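Local coordinates for protein adhesin LabA (Helicobacter pylori, PDB 6GMM) that probably serves the bacterium as an outer-surface adhesin, a lectin that recognises LacdiNAc-type sugars in the gastric mucosa, at residues A[199-213]-A[232-246]. Sequence-based numbering, arbitrary orientation.
Sequences ITTLNSACPWINNGG and GSACGIFKNEISAIQ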
ATOM      1  N   ILE A 199       7.235  16.821   3.595  1.00 21.48           N
ATOM      2  CA  ILE A 199       6.252  16.795   4.676  1.00 22.33           C
ATOM      3  C   ILE A 199       6.913  16.857   6.047  1.00 24.37           C
ATOM      4  O   ILE A 199       6.483  17.661   6.878  1.00 22.45           O
ATOM      5  CB  ILE A 199       5.259  15.590   4.531  1.00 25.87           C
ATOM      6  CG1 ILE A 199       4.787  15.393   3.058  1.00 26.29           C
ATOM      7  CG2 ILE A 199       4.053  15.732   5.474  1.00 26.71           C
ATOM      8  CD1 ILE A 199       3.812  16.493   2.460  1.00 34.10           C
ATOM      9  N   THR A 200       7.961  16.036   6.286  1.00 20.13           N
ATOM     10  CA  THR A 200       8.659  16.055   7.581  1.00 20.28           C
ATOM     11  C   THR A 200       9.239  17.450   7.855  1.00 23.12           C
ATOM     12  O   THR A 200       8.956  17.989   8.934  1.00 21.94           O
ATOM     13  CB  THR A 200       9.675  14.915   7.704  1.00 27.96           C
ATOM     14  OG1 THR A 200       8.996  13.694   7.377  1.00 32.75           O
ATOM     15  CG2 THR A 200      10.245  14.797   9.105  1.00 22.67           C
ATOM     16  N   THR A 201       9.972  18.063   6.850  1.00 20.38           N
ATOM     17  CA  THR A 201      10.563  19.408   7.021  1.00 21.31           C
ATOM     18  C   THR A 201       9.466  20.455   7.241  1.00 26.90           C
ATOM     19  O   THR A 201       9.599  21.274   8.152  1.00 28.59           O
ATOM     20  CB  THR A 201      11.554  19.775   5.896  1.00 23.80           C
ATOM     21  OG1 THR A 201      12.399  18.650   5.598  1.00 26.32           O
ATOM     22  CG2 THR A 201      12.428  20.924   6.274  1.00 20.04           C
ATOM     23  N   LEU A 202       8.365  20.390   6.449  1.00 22.97           N
ATOM     24  CA  LEU A 202       7.224  21.307   6.573  1.00 23.72           C
ATOM     25  C   LEU A 202       6.627  21.238   7.968  1.00 28.70           C
ATOM     26  O   LEU A 202       6.388  22.265   8.593  1.00 29.35           O
ATOM     27  CB  LEU A 202       6.118  20.918   5.578  1.00 24.03           C
ATOM     28  CG  LEU A 202       5.452  21.998   4.709  1.00 30.53           C
ATOM     29  CD1 LEU A 202       4.107  21.515   4.194  1.00 31.32           C
ATOM     30  CD2 LEU A 202       5.285  23.364   5.425  1.00 36.33           C
ATOM     31  N   ASN A 203       6.387  20.020   8.448  1.00 26.06           N
ATOM     32  CA  ASN A 203       5.747  19.762   9.725  1.00 27.05           C
ATOM     33  C   ASN A 203       6.559  20.228  10.915  1.00 33.26           C
ATOM     34  O   ASN A 203       5.982  20.887  11.787  1.00 33.51           O
ATOM     35  CB  ASN A 203       5.363  18.289   9.840  1.00 22.89           C
ATOM     36  CG  ASN A 203       4.515  17.973  11.041  1.00 44.64           C
ATOM     37  OD1 ASN A 203       3.406  18.506  11.227  1.00 31.07           O
ATOM     38  ND2 ASN A 203       5.034  17.104  11.886  1.00 39.28           N
ATOM     39  N   SER A 204       7.877  19.895  10.967  1.00 31.15           N
ATOM     40  CA  SER A 204       8.757  20.286  12.090  1.00 32.66           C
ATOM     41  C   SER A 204       9.120  21.787  12.092  1.00 33.58           C
ATOM     42  O   SER A 204       9.094  22.422  13.160  1.00 33.38           O
ATOM     43  CB  SER A 204      10.007  19.410  12.156  1.00 39.77           C
ATOM     44  OG  SER A 204      10.698  19.370  10.918  1.00 54.45           O
ATOM     45  N   ALA A 205       9.438  22.364  10.900  1.00 26.69           N
ATOM     46  CA  ALA A 205       9.735  23.786  10.799  1.00 26.79           C
ATOM     47  C   ALA A 205       8.461  24.565  11.154  1.00 31.08           C
ATOM     48  O   ALA A 205       8.540  25.595  11.820  1.00 31.29           O
ATOM     49  CB  ALA A 205      10.196  24.133   9.394  1.00 26.59           C
ATOM     50  N   CYS A 206       7.282  24.003  10.798  1.00 27.21           N
ATOM     51  CA  CYS A 206       5.957  24.565  11.084  1.00 27.53           C
ATOM     52  C   CYS A 206       5.928  26.115  10.943  1.00 27.33           C
ATOM     53  O   CYS A 206       5.616  26.804  11.918  1.00 26.63           O
ATOM     54  CB  CYS A 206       5.490  24.123  12.467  1.00 29.69           C
ATOM     55  SG  CYS A 206       3.871  24.785  12.933  1.00 35.15           S
ATOM     56  N   PRO A 207       6.263  26.688   9.764  1.00 23.70           N
ATOM     57  CA  PRO A 207       6.275  28.158   9.641  1.00 24.38           C
ATOM     58  C   PRO A 207       4.869  28.751   9.751  1.00 30.54           C
ATOM     59  O   PRO A 207       3.897  27.997   9.724  1.00 32.11           O
ATOM     60  CB  PRO A 207       6.866  28.368   8.244  1.00 24.35           C
ATOM     61  CG  PRO A 207       6.437  27.138   7.497  1.00 26.74           C
ATOM     62  CD  PRO A 207       6.660  26.053   8.491  1.00 23.43           C
ATOM     63  N   TRP A 208       4.758  30.073   9.874  1.00 28.14           N
ATOM     64  CA  TRP A 208       3.470  30.752   9.961  1.00 29.72           C
ATOM     65  C   TRP A 208       2.881  30.871   8.566  1.00 33.28           C
ATOM     66  O   TRP A 208       3.611  30.803   7.590  1.00 31.12           O
ATOM     67  CB  TRP A 208       3.658  32.133  10.597  1.00 30.20           C
ATOM     68  CG  TRP A 208       2.419  32.949  10.822  1.00 32.56           C
ATOM     69  CD1 TRP A 208       2.074  34.099  10.172  1.00 36.11           C
ATOM     70  CD2 TRP A 208       1.446  32.767  11.859  1.00 33.63           C
ATOM     71  NE1 TRP A 208       0.945  34.649  10.741  1.00 37.26           N
ATOM     72  CE2 TRP A 208       0.535  33.849  11.777  1.00 39.29           C
ATOM     73  CE3 TRP A 208       1.252  31.796  12.855  1.00 35.41           C
ATOM     74  CZ2 TRP A 208      -0.582  33.958  12.626  1.00 39.70           C
ATOM     75  CZ3 TRP A 208       0.168  31.926  13.719  1.00 38.56           C
ATOM     76  CH2 TRP A 208      -0.742  32.989  13.592  1.00 40.15           C
ATOM     77  N   ILE A 209       1.559  30.977   8.472  1.00 32.19           N
ATOM     78  CA  ILE A 209       0.863  31.164   7.197  1.00 31.28           C
ATOM     79  C   ILE A 209       0.390  32.608   7.229  1.00 32.92           C
ATOM     80  O   ILE A 209      -0.139  33.031   8.263  1.00 32.72           O
ATOM     81  CB  ILE A 209      -0.308  30.137   7.005  1.00 34.37           C
ATOM     82  CG1 ILE A 209       0.191  28.637   6.952  1.00 33.58           C
ATOM     83  CG2 ILE A 209      -1.173  30.472   5.778  1.00 35.26           C
ATOM     84  CD1 ILE A 209       1.204  28.262   5.802  1.00 39.39           C
ATOM     85  N   ASN A 210       0.590  33.365   6.125  1.00 29.43           N
ATOM     86  CA  ASN A 210       0.215  34.790   6.016  1.00 30.42           C
ATOM     87  C   ASN A 210      -1.226  35.006   6.482  1.00 35.41           C
ATOM     88  O   ASN A 210      -2.132  34.284   6.042  1.00 31.24           O
ATOM     89  CB  ASN A 210       0.433  35.357   4.577  1.00 29.29           C
ATOM     90  CG  ASN A 210       1.857  35.287   4.038  1.00 42.82           C
ATOM     91  OD1 ASN A 210       2.090  35.224   2.807  1.00 31.07           O
ATOM     92  ND2 ASN A 210       2.845  35.305   4.931  1.00 31.27           N
ATOM     93  N   ASN A 211      -1.418  35.948   7.437  1.00 36.52           N
ATOM     94  CA  ASN A 211      -2.731  36.258   8.037  1.00 39.16           C
ATOM     95  C   ASN A 211      -3.360  35.040   8.768  1.00 42.80           C
ATOM     96  O   ASN A 211      -4.586  34.945   8.893  1.00 44.37           O
ATOM     97  CB  ASN A 211      -3.698  36.869   6.998  1.00 42.78           C
ATOM     98  CG  ASN A 211      -3.111  38.046   6.262  1.00 67.85           C
ATOM     99  OD1 ASN A 211      -2.805  39.086   6.850  1.00 65.06           O
ATOM    100  ND2 ASN A 211      -2.920  37.900   4.960  1.00 59.80           N
ATOM    101  N   GLY A 212      -2.503  34.138   9.256  1.00 36.88           N
ATOM    102  CA  GLY A 212      -2.911  32.938   9.979  1.00 36.86           C
ATOM    103  C   GLY A 212      -3.813  32.047   9.156  1.00 40.69           C
ATOM    104  O   GLY A 212      -4.714  31.402   9.700  1.00 41.11           O
ATOM    105  N   GLY A 213      -3.587  32.063   7.840  1.00 36.72           N
ATOM    106  CA  GLY A 213      -4.348  31.296   6.862  1.00 36.27           C
ATOM    107  C   GLY A 213      -5.653  31.906   6.392  1.00 43.09           C
ATOM    108  O   GLY A 213      -6.281  31.331   5.503  1.00 42.22           O
ATOM    109  N   GLY A 232      -2.866  29.404  13.345  1.00 36.93           N
ATOM    110  CA  GLY A 232      -2.370  30.005  12.111  1.00 34.90           C
ATOM    111  C   GLY A 232      -1.090  29.463  11.512  1.00 36.67           C
ATOM    112  O   GLY A 232      -0.672  29.948  10.461  1.00 36.65           O
ATOM    113  N   SER A 233      -0.462  28.457  12.141  1.00 32.82           N
ATOM    114  CA  SER A 233       0.778  27.865  11.625  1.00 31.54           C
ATOM    115  C   SER A 233       0.486  26.793  10.573  1.00 34.66           C
ATOM    116  O   SER A 233      -0.648  26.320  10.516  1.00 34.07           O
ATOM    117  CB  SER A 233       1.588  27.268  12.768  1.00 34.55           C
ATOM    118  OG  SER A 233       1.024  26.055  13.237  1.00 36.13           O
ATOM    119  N   ALA A 234       1.502  26.398   9.759  1.00 31.83           N
ATOM    120  CA  ALA A 234       1.378  25.351   8.721  1.00 31.51           C
ATOM    121  C   ALA A 234       0.983  23.988   9.296  1.00 37.84           C
ATOM    122  O   ALA A 234       0.082  23.316   8.761  1.00 37.42           O
ATOM    123  CB  ALA A 234       2.676  25.216   7.924  1.00 30.68           C
ATOM    124  N   CYS A 235       1.650  23.570  10.388  1.00 36.11           N
ATOM    125  CA  CYS A 235       1.348  22.273  10.998  1.00 36.13           C
ATOM    126  C   CYS A 235       0.015  22.279  11.795  1.00 38.44           C
ATOM    127  O   CYS A 235      -0.525  21.219  12.111  1.00 40.32           O
ATOM    128  CB  CYS A 235       2.523  21.762  11.826  1.00 37.83           C
ATOM    129  SG  CYS A 235       2.591  22.423  13.512  1.00 44.54           S
ATOM    130  N   GLY A 236      -0.520  23.464  12.066  1.00 32.81           N
ATOM    131  CA  GLY A 236      -1.818  23.626  12.712  1.00 32.76           C
ATOM    132  C   GLY A 236      -2.933  23.550  11.689  1.00 31.55           C
ATOM    133  O   GLY A 236      -3.761  22.647  11.741  1.00 29.52           O
ATOM    134  N   ILE A 237      -2.927  24.475  10.717  1.00 27.73           N
ATOM    135  CA  ILE A 237      -3.897  24.529   9.614  1.00 27.36           C
ATOM    136  C   ILE A 237      -3.993  23.180   8.840  1.00 27.63           C
ATOM    137  O   ILE A 237      -5.096  22.723   8.550  1.00 24.76           O
ATOM    138  CB  ILE A 237      -3.576  25.729   8.668  1.00 29.15           C
ATOM    139  CG1 ILE A 237      -3.834  27.060   9.382  1.00 30.89           C
ATOM    140  CG2 ILE A 237      -4.398  25.686   7.373  1.00 29.22           C
ATOM    141  CD1 ILE A 237      -3.060  28.257   8.793  1.00 42.72           C
ATOM    142  N   PHE A 238      -2.836  22.581   8.504  1.00 26.12           N
ATOM    143  CA  PHE A 238      -2.761  21.355   7.693  1.00 26.08           C
ATOM    144  C   PHE A 238      -2.487  20.041   8.457  1.00 29.47           C
ATOM    145  O   PHE A 238      -2.142  19.044   7.824  1.00 28.38           O
ATOM    146  CB  PHE A 238      -1.722  21.548   6.576  1.00 27.16           C
ATOM    147  CG  PHE A 238      -2.071  22.660   5.627  1.00 28.79           C
ATOM    148  CD1 PHE A 238      -2.980  22.454   4.596  1.00 32.04           C
ATOM    149  CD2 PHE A 238      -1.526  23.926   5.786  1.00 32.76           C
ATOM    150  CE1 PHE A 238      -3.318  23.491   3.722  1.00 33.74           C
ATOM    151  CE2 PHE A 238      -1.865  24.972   4.914  1.00 36.07           C
ATOM    152  CZ  PHE A 238      -2.762  24.747   3.889  1.00 34.40           C
ATOM    153  N   LYS A 239      -2.726  20.009   9.781  1.00 26.83           N
ATOM    154  CA  LYS A 239      -2.574  18.842  10.673  1.00 25.97           C
ATOM    155  C   LYS A 239      -3.132  17.528  10.069  1.00 30.69           C
ATOM    156  O   LYS A 239      -2.430  16.502  10.031  1.00 29.16           O
ATOM    157  CB  LYS A 239      -3.287  19.148  11.997  1.00 29.75           C
ATOM    158  CG  LYS A 239      -2.667  18.534  13.233  1.00 51.50           C
ATOM    159  CD  LYS A 239      -3.368  19.104  14.475  1.00 66.59           C
ATOM    160  CE  LYS A 239      -2.912  18.489  15.776  1.00 84.34           C
ATOM    161  NZ  LYS A 239      -3.791  18.898  16.909  1.00 97.85           N
ATOM    162  N   ASN A 240      -4.389  17.572   9.582  1.00 26.68           N
ATOM    163  CA  ASN A 240      -5.067  16.410   8.990  1.00 26.15           C
ATOM    164  C   ASN A 240      -4.390  15.977   7.689  1.00 29.03           C
ATOM    165  O   ASN A 240      -4.066  14.812   7.548  1.00 29.50           O
ATOM    166  CB  ASN A 240      -6.547  16.732   8.765  1.00 27.56           C
ATOM    167  CG  ASN A 240      -7.326  15.658   8.063  1.00 37.01           C
ATOM    168  OD1 ASN A 240      -7.854  14.750   8.695  1.00 27.29           O
ATOM    169  ND2 ASN A 240      -7.417  15.741   6.741  1.00 26.76           N
ATOM    170  N   GLU A 241      -4.142  16.925   6.774  1.00 26.17           N
ATOM    171  CA  GLU A 241      -3.536  16.696   5.463  1.00 24.55           C
ATOM    172  C   GLU A 241      -2.103  16.216   5.562  1.00 27.21           C
ATOM    173  O   GLU A 241      -1.742  15.281   4.862  1.00 23.89           O
ATOM    174  CB  GLU A 241      -3.675  17.913   4.553  1.00 25.46           C
ATOM    175  CG  GLU A 241      -5.119  18.243   4.202  1.00 33.20           C
ATOM    176  CD  GLU A 241      -6.006  18.730   5.339  1.00 50.53           C
ATOM    177  OE1 GLU A 241      -5.491  19.393   6.271  1.00 31.14           O
ATOM    178  OE2 GLU A 241      -7.217  18.417   5.311  1.00 44.17           O
ATOM    179  N   ILE A 242      -1.303  16.799   6.468  1.00 25.29           N
ATOM    180  CA  ILE A 242       0.075  16.343   6.728  1.00 24.00           C
ATOM    181  C   ILE A 242       0.004  14.882   7.247  1.00 27.53           C
ATOM    182  O   ILE A 242       0.729  14.023   6.756  1.00 25.81           O
ATOM    183  CB  ILE A 242       0.766  17.283   7.756  1.00 27.27           C
ATOM    184  CG1 ILE A 242       1.042  18.686   7.145  1.00 27.33           C
ATOM    185  CG2 ILE A 242       2.031  16.656   8.365  1.00 26.91           C
ATOM    186  CD1 ILE A 242       1.215  19.779   8.188  1.00 33.25           C
ATOM    187  N   SER A 243      -0.889  14.613   8.215  1.00 24.40           N
ATOM    188  CA  SER A 243      -1.005  13.282   8.791  1.00 24.38           C
ATOM    189  C   SER A 243      -1.348  12.225   7.725  1.00 25.60           C
ATOM    190  O   SER A 243      -0.628  11.218   7.619  1.00 22.19           O
ATOM    191  CB  SER A 243      -1.993  13.258   9.954  1.00 29.71           C
ATOM    192  OG  SER A 243      -2.004  11.980  10.573  1.00 41.56           O
ATOM    193  N   ALA A 244      -2.386  12.506   6.892  1.00 21.14           N
ATOM    194  CA  ALA A 244      -2.831  11.609   5.822  1.00 19.88           C
ATOM    195  C   ALA A 244      -1.707  11.342   4.845  1.00 22.36           C
ATOM    196  O   ALA A 244      -1.538  10.214   4.412  1.00 22.75           O
ATOM    197  CB  ALA A 244      -4.006  12.220   5.086  1.00 20.65           C
ATOM    198  N   ILE A 245      -0.914  12.359   4.530  1.00 18.13           N
ATOM    199  CA  ILE A 245       0.149  12.197   3.546  1.00 17.66           C
ATOM    200  C   ILE A 245       1.306  11.387   4.109  1.00 19.62           C
ATOM    201  O   ILE A 245       1.864  10.556   3.391  1.00 17.47           O
ATOM    202  CB  ILE A 245       0.584  13.556   2.929  1.00 19.35           C
ATOM    203  CG1 ILE A 245      -0.624  14.238   2.203  1.00 19.47           C
ATOM    204  CG2 ILE A 245       1.761  13.329   1.968  1.00 18.68           C
ATOM    205  CD1 ILE A 245      -0.355  15.723   1.669  1.00 18.34           C
ATOM    206  N   GLN A 246       1.657  11.615   5.386  1.00 19.12           N
ATOM    207  CA  GLN A 246       2.729  10.869   6.066  1.00 19.71           C
ATOM    208  C   GLN A 246       2.455   9.388   6.065  1.00 24.56           C
ATOM    209  O   GLN A 246       3.359   8.609   5.748  1.00 26.90           O
ATOM    210  CB  GLN A 246       2.930  11.365   7.508  1.00 21.45           C
ATOM    211  CG  GLN A 246       3.559  12.776   7.560  1.00 20.93           C
ATOM    212  CD  GLN A 246       5.063  12.792   7.386  1.00 41.44           C
ATOM    213  OE1 GLN A 246       5.781  13.297   8.264  1.00 32.01           O
ATOM    214  NE2 GLN A 246       5.579  12.336   6.209  1.00 29.49           N
TER
HETATM  215  O   HOH W   1       0.820  18.820  12.042  1.00 31.54           O
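Cys206 and Cys235 form the disulfide that closes the loop between helix 188-205 and the successive helices 234-237 and 239-264, arms of an antiparallel helical hairpin in the adhesion domain; the axes of the short segments 199-205 and 239-246 lie at 147°. Cys206 SG, set opposite its own backbone N (chi1 179°), reaches across to Cys235 SG. At 2.7 Å the modelled sulfurs lie farther apart than in a normal disulfide, so this length is doubtful. Farther from the loop, the side chains of Ile199 and Ile242 run alongside each other in opposite senses, CG2 against CG2 at 3.6 Å, while those of Ile199 and Ile245 cross nearly perpendicularly. Ile199 suits this buried seam because its branches serve different neighbours: CG2 meets Ile242 and Gln246, CD1 meets Ile245 CG2. Gln246, bent at its second torsion, lays its amide carbon CD against Ile199 CG2 at 3.6 Å. Past the disulfide the chains join by backbone: Ala234 N gives Pro207 O a nearly straight bond of 2.9 Å, and Ile209 N reaches Gly232 O at 3.2 Å, making the single bridge of Trp208 with Ser233. Gly232, having no side chain, lets the Trp208 ring lie over its backbone, with CZ3 3.5 Å from Gly232 C. Small Ala234 presents its methyl to Ile209 CD1, whose side chain also meets Met76 of helix 57-76. Ser233 caps helix 234-237 through a weak bond from Gly236 N, its OG also bonded to Asp231. One water donates to both Asn203 OD1, at 2.7 Å, and Cys235 O, at 2.8 Å.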